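Long-range contact in nicotinate-nucleotide diphosphorylase (Carboxylating) (Streptococcus pyogenes GA06023, PDB 5HUO), which catalyses transfer of the phosphoribosyl group of 5-phosphoribosyl 1-diphosphate to quinolinate, with loss of carbon dioxide, giving nicotinate mononucleotide for NAD(+) biosynthesis: residues Gly77-Gln86 with Asp105-Leu116. Sequence-based numbering, arbitrary orientation.
Sequences GVLAGLTVFQ and DGDRLTSGDLVL
Asp105 meets the start of helix 82-92 with both carboxylate oxygens. Asp105 OD1 accepts a hydrogen bond from Leu82 N through its syn lone pair at 3.0 Å, whereas Asp105 OD2 receives one from Gly81 N at 2.8 Å from above the carboxylate plane, 42° out of it. The amides of the N-cap residue Gly81 and of Leu82, the first helical residue, thus fix the rotation of the carboxylate, and Tyr176, hydrogen-bonded to OD2, adds a restraint. With CG lying beside its own backbone N (chi1 -80°), the group reaches across Leu79, whose side chain it crosses at about a right angle. One residue on, Gly106 N donates to Leu79 O at 2.8 Å, nearly straight at hydrogen (172°). Asp107 O takes Leu79 N, and Arg108 pairs with Val78 as a non-hydrogen-bonded antiparallel bridge. Next comes the hydrogen-bonded pair Leu109-Gly77: Leu109 N donates to Gly77 O at 2.8 Å, and Gly77 N returns a bond to Leu109 O. These bridges define a two-stranded antiparallel sheet in the N-terminal domain of the phosphoribosyltransferase, separate from its four-stranded antiparallel sheet. Leu109 lays CD1 against Leu79 CB at 3.7 Å, and both leucines touch Phe304. After the type II turn Thr110-Asp113, the chain enters the larger sheet, where Val115 and Leu116 face Leu71 in a classic beta bulge. Val115 CG1 packs on Leu82 CD1 at 3.7 Å as the two side chains run alongside one another, pointing opposite ways. Leu116 puts CD1 3.8 Å from Gln86 CG and 4.1 Å from Phe85 CE2, approaching that ring obliquely.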
loop_
_atom_site.group_PDB
_atom_site.type_symbol
_atom_site.label_atom_id
_atom_site.label_comp_id
_atom_site.label_asym_id
_atom_site.label_seq_id
_atom_site.Cartn_x
_atom_site.Cartn_y
_atom_site.Cartn_z
ATOM N N GLY A 77 -35.808 3.549 -12.484
ATOM C CA GLY A 77 -34.649 4.114 -13.098
ATOM C C GLY A 77 -33.868 3.104 -13.900
ATOM O O GLY A 77 -34.431 2.159 -14.440
ATOM N N VAL A 78 -32.557 3.305 -13.954
ATOM C CA VAL A 78 -31.673 2.420 -14.691
ATOM C C VAL A 78 -30.684 1.712 -13.793
ATOM O O VAL A 78 -30.129 2.302 -12.919
ATOM C CB VAL A 78 -30.909 3.195 -15.758
ATOM C CG1 VAL A 78 -30.078 2.277 -16.627
ATOM C CG2 VAL A 78 -31.892 3.931 -16.627
ATOM N N LEU A 79 -30.478 0.431 -14.060
ATOM C CA LEU A 79 -29.610 -0.435 -13.224
ATOM C C LEU A 79 -28.185 -0.326 -13.657
ATOM O O LEU A 79 -27.852 -0.544 -14.821
ATOM C CB LEU A 79 -30.024 -1.902 -13.283
ATOM C CG LEU A 79 -29.131 -2.952 -12.607
ATOM C CD1 LEU A 79 -29.163 -2.836 -11.090
ATOM C CD2 LEU A 79 -29.541 -4.372 -13.027
ATOM N N ALA A 80 -27.324 0.018 -12.704
ATOM C CA ALA A 80 -25.848 0.084 -12.959
ATOM C C ALA A 80 -25.091 -0.333 -11.733
ATOM O O ALA A 80 -25.433 0.075 -10.621
ATOM C CB ALA A 80 -25.418 1.491 -13.402
ATOM N N GLY A 81 -24.026 -1.084 -11.963
ATOM C CA GLY A 81 -23.156 -1.551 -10.878
ATOM C C GLY A 81 -23.503 -2.903 -10.279
ATOM O O GLY A 81 -23.085 -3.239 -9.204
ATOM N N LEU A 82 -24.239 -3.690 -10.995
ATOM C CA LEU A 82 -24.674 -5.014 -10.490
ATOM C C LEU A 82 -23.489 -5.973 -10.183
ATOM O O LEU A 82 -23.493 -6.623 -9.175
ATOM C CB LEU A 82 -25.582 -5.690 -11.501
ATOM C CG LEU A 82 -26.235 -6.980 -10.995
ATOM C CD1 LEU A 82 -27.258 -6.663 -9.900
ATOM C CD2 LEU A 82 -26.933 -7.712 -12.123
ATOM N N THR A 83 -22.484 -6.021 -11.059
ATOM C CA THR A 83 -21.376 -6.908 -10.825
ATOM C C THR A 83 -20.483 -6.306 -9.748
ATOM O O THR A 83 -19.752 -7.061 -9.063
ATOM C CB THR A 83 -20.544 -7.266 -12.067
ATOM O OG1 THR A 83 -19.819 -6.153 -12.464
ATOM C CG2 THR A 83 -21.375 -7.672 -13.190
ATOM N N VAL A 84 -20.527 -4.986 -9.592
ATOM C CA VAL A 84 -19.809 -4.366 -8.481
ATOM C C VAL A 84 -20.409 -4.775 -7.142
ATOM O O VAL A 84 -19.755 -5.198 -6.221
ATOM C CB VAL A 84 -19.871 -2.858 -8.537
ATOM C CG1 VAL A 84 -19.164 -2.265 -7.357
ATOM C CG2 VAL A 84 -19.204 -2.347 -9.775
ATOM N N PHE A 85 -21.723 -4.662 -7.098
ATOM C CA PHE A 85 -22.556 -5.156 -5.960
ATOM C C PHE A 85 -22.194 -6.590 -5.577
ATOM O O PHE A 85 -21.897 -6.885 -4.431
ATOM C CB PHE A 85 -24.042 -5.088 -6.326
ATOM C CG PHE A 85 -24.940 -5.746 -5.339
ATOM C CD1 PHE A 85 -25.438 -5.043 -4.272
ATOM C CD2 PHE A 85 -25.305 -7.060 -5.491
ATOM C CE1 PHE A 85 -26.267 -5.671 -3.351
ATOM C CE2 PHE A 85 -26.169 -7.674 -4.618
ATOM C CZ PHE A 85 -26.642 -6.996 -3.534
ATOM N N GLN A 86 -22.158 -7.429 -6.586
ATOM C CA GLN A 86 -21.844 -8.842 -6.376
ATOM C C GLN A 86 -20.440 -9.053 -5.789
ATOM O O GLN A 86 -20.212 -9.919 -4.944
ATOM C CB GLN A 86 -21.973 -9.642 -7.689
ATOM C CG GLN A 86 -23.402 -9.728 -8.147
ATOM C CD GLN A 86 -23.599 -10.563 -9.387
ATOM O OE1 GLN A 86 -23.984 -10.037 -10.435
ATOM N NE2 GLN A 86 -23.332 -11.846 -9.300
ATOM N N ASP A 105 -26.765 -4.655 -16.199
ATOM C CA ASP A 105 -26.540 -3.198 -16.214
ATOM C C ASP A 105 -27.080 -2.648 -17.529
ATOM O O ASP A 105 -26.907 -3.246 -18.555
ATOM C CB ASP A 105 -25.070 -2.842 -16.034
ATOM C CG ASP A 105 -24.638 -2.892 -14.607
ATOM O OD1 ASP A 105 -25.452 -3.257 -13.714
ATOM O OD2 ASP A 105 -23.460 -2.586 -14.318
ATOM N N GLY A 106 -27.817 -1.550 -17.411
ATOM C CA GLY A 106 -28.520 -0.902 -18.523
ATOM C C GLY A 106 -30.026 -1.054 -18.499
ATOM O O GLY A 106 -30.734 -0.292 -19.151
ATOM N N ASP A 107 -30.501 -2.123 -17.866
ATOM C CA ASP A 107 -31.942 -2.480 -17.860
ATOM C C ASP A 107 -32.728 -1.527 -17.047
ATOM O O ASP A 107 -32.232 -0.975 -16.111
ATOM C CB ASP A 107 -32.188 -3.879 -17.310
ATOM C CG ASP A 107 -31.717 -4.988 -18.239
ATOM O OD1 ASP A 107 -31.262 -4.684 -19.360
ATOM O OD2 ASP A 107 -31.752 -6.174 -17.832
ATOM N N ARG A 108 -33.957 -1.304 -17.451
ATOM C CA ARG A 108 -34.862 -0.404 -16.729
ATOM C C ARG A 108 -35.387 -1.117 -15.508
ATOM O O ARG A 108 -35.607 -2.293 -15.551
ATOM C CB ARG A 108 -35.981 0.166 -17.609
ATOM C CG ARG A 108 -35.442 1.267 -18.534
ATOM C CD ARG A 108 -36.393 2.467 -18.741
ATOM N NE ARG A 108 -36.193 3.205 -20.017
ATOM C CZ ARG A 108 -36.780 2.906 -21.193
ATOM N NH1 ARG A 108 -37.627 1.859 -21.320
ATOM N NH2 ARG A 108 -36.506 3.650 -22.269
ATOM N N LEU A 109 -35.556 -0.380 -14.423
ATOM C CA LEU A 109 -36.064 -0.896 -13.141
ATOM C C LEU A 109 -37.369 -0.209 -12.753
ATOM O O LEU A 109 -37.652 0.963 -13.080
ATOM C CB LEU A 109 -35.105 -0.644 -12.021
ATOM C CG LEU A 109 -33.712 -1.202 -12.155
ATOM C CD1 LEU A 109 -32.763 -0.578 -11.159
ATOM C CD2 LEU A 109 -33.759 -2.683 -11.982
ATOM N N THR A 110 -38.183 -0.989 -12.091
ATOM C CA THR A 110 -39.411 -0.506 -11.514
ATOM C C THR A 110 -39.458 -0.990 -10.114
ATOM O O THR A 110 -39.124 -2.140 -9.860
ATOM C CB THR A 110 -40.608 -1.113 -12.250
ATOM O OG1 THR A 110 -40.531 -0.757 -13.616
ATOM C CG2 THR A 110 -41.895 -0.603 -11.711
ATOM N N SER A 111 -39.976 -0.166 -9.230
ATOM C CA SER A 111 -40.061 -0.527 -7.832
ATOM C C SER A 111 -40.788 -1.859 -7.600
ATOM O O SER A 111 -41.870 -2.121 -8.140
ATOM C CB SER A 111 -40.737 0.575 -7.029
ATOM O OG SER A 111 -40.954 0.173 -5.699
ATOM N N GLY A 112 -40.146 -2.664 -6.754
ATOM C CA GLY A 112 -40.599 -3.984 -6.379
ATOM C C GLY A 112 -39.929 -5.083 -7.152
ATOM O O GLY A 112 -40.170 -6.260 -6.874
ATOM N N ASP A 113 -39.130 -4.717 -8.159
ATOM C CA ASP A 113 -38.464 -5.719 -9.020
ATOM C C ASP A 113 -37.425 -6.520 -8.240
ATOM O O ASP A 113 -36.657 -5.966 -7.472
ATOM C CB ASP A 113 -37.722 -5.063 -10.139
ATOM C CG ASP A 113 -38.586 -4.606 -11.215
ATOM O OD1 ASP A 113 -39.842 -4.755 -11.070
ATOM O OD2 ASP A 113 -38.010 -4.069 -12.211
ATOM N N LEU A 114 -37.434 -7.828 -8.461
ATOM C CA LEU A 114 -36.439 -8.720 -7.877
ATOM C C LEU A 114 -35.194 -8.794 -8.803
ATOM O O LEU A 114 -35.148 -9.540 -9.780
ATOM C CB LEU A 114 -37.019 -10.106 -7.633
ATOM C CG LEU A 114 -35.999 -11.177 -7.237
ATOM C CD1 LEU A 114 -35.438 -10.907 -5.880
ATOM C CD2 LEU A 114 -36.659 -12.550 -7.246
ATOM N N VAL A 115 -34.186 -8.032 -8.443
ATOM C CA VAL A 115 -32.984 -7.918 -9.250
ATOM C C VAL A 115 -32.031 -9.114 -9.070
ATOM O O VAL A 115 -31.528 -9.666 -10.018
ATOM C CB VAL A 115 -32.239 -6.639 -8.895
ATOM C CG1 VAL A 115 -30.947 -6.529 -9.705
ATOM C CG2 VAL A 115 -33.130 -5.425 -9.153
ATOM N N LEU A 116 -31.840 -9.517 -7.833
ATOM C CA LEU A 116 -30.971 -10.635 -7.499
ATOM C C LEU A 116 -31.402 -11.345 -6.210
ATOM O O LEU A 116 -31.962 -10.736 -5.312
ATOM C CB LEU A 116 -29.533 -10.146 -7.277
ATOM C CG LEU A 116 -28.538 -10.223 -8.393
ATOM C CD1 LEU A 116 -27.158 -10.147 -7.767
ATOM C CD2 LEU A 116 -28.602 -11.471 -9.240
#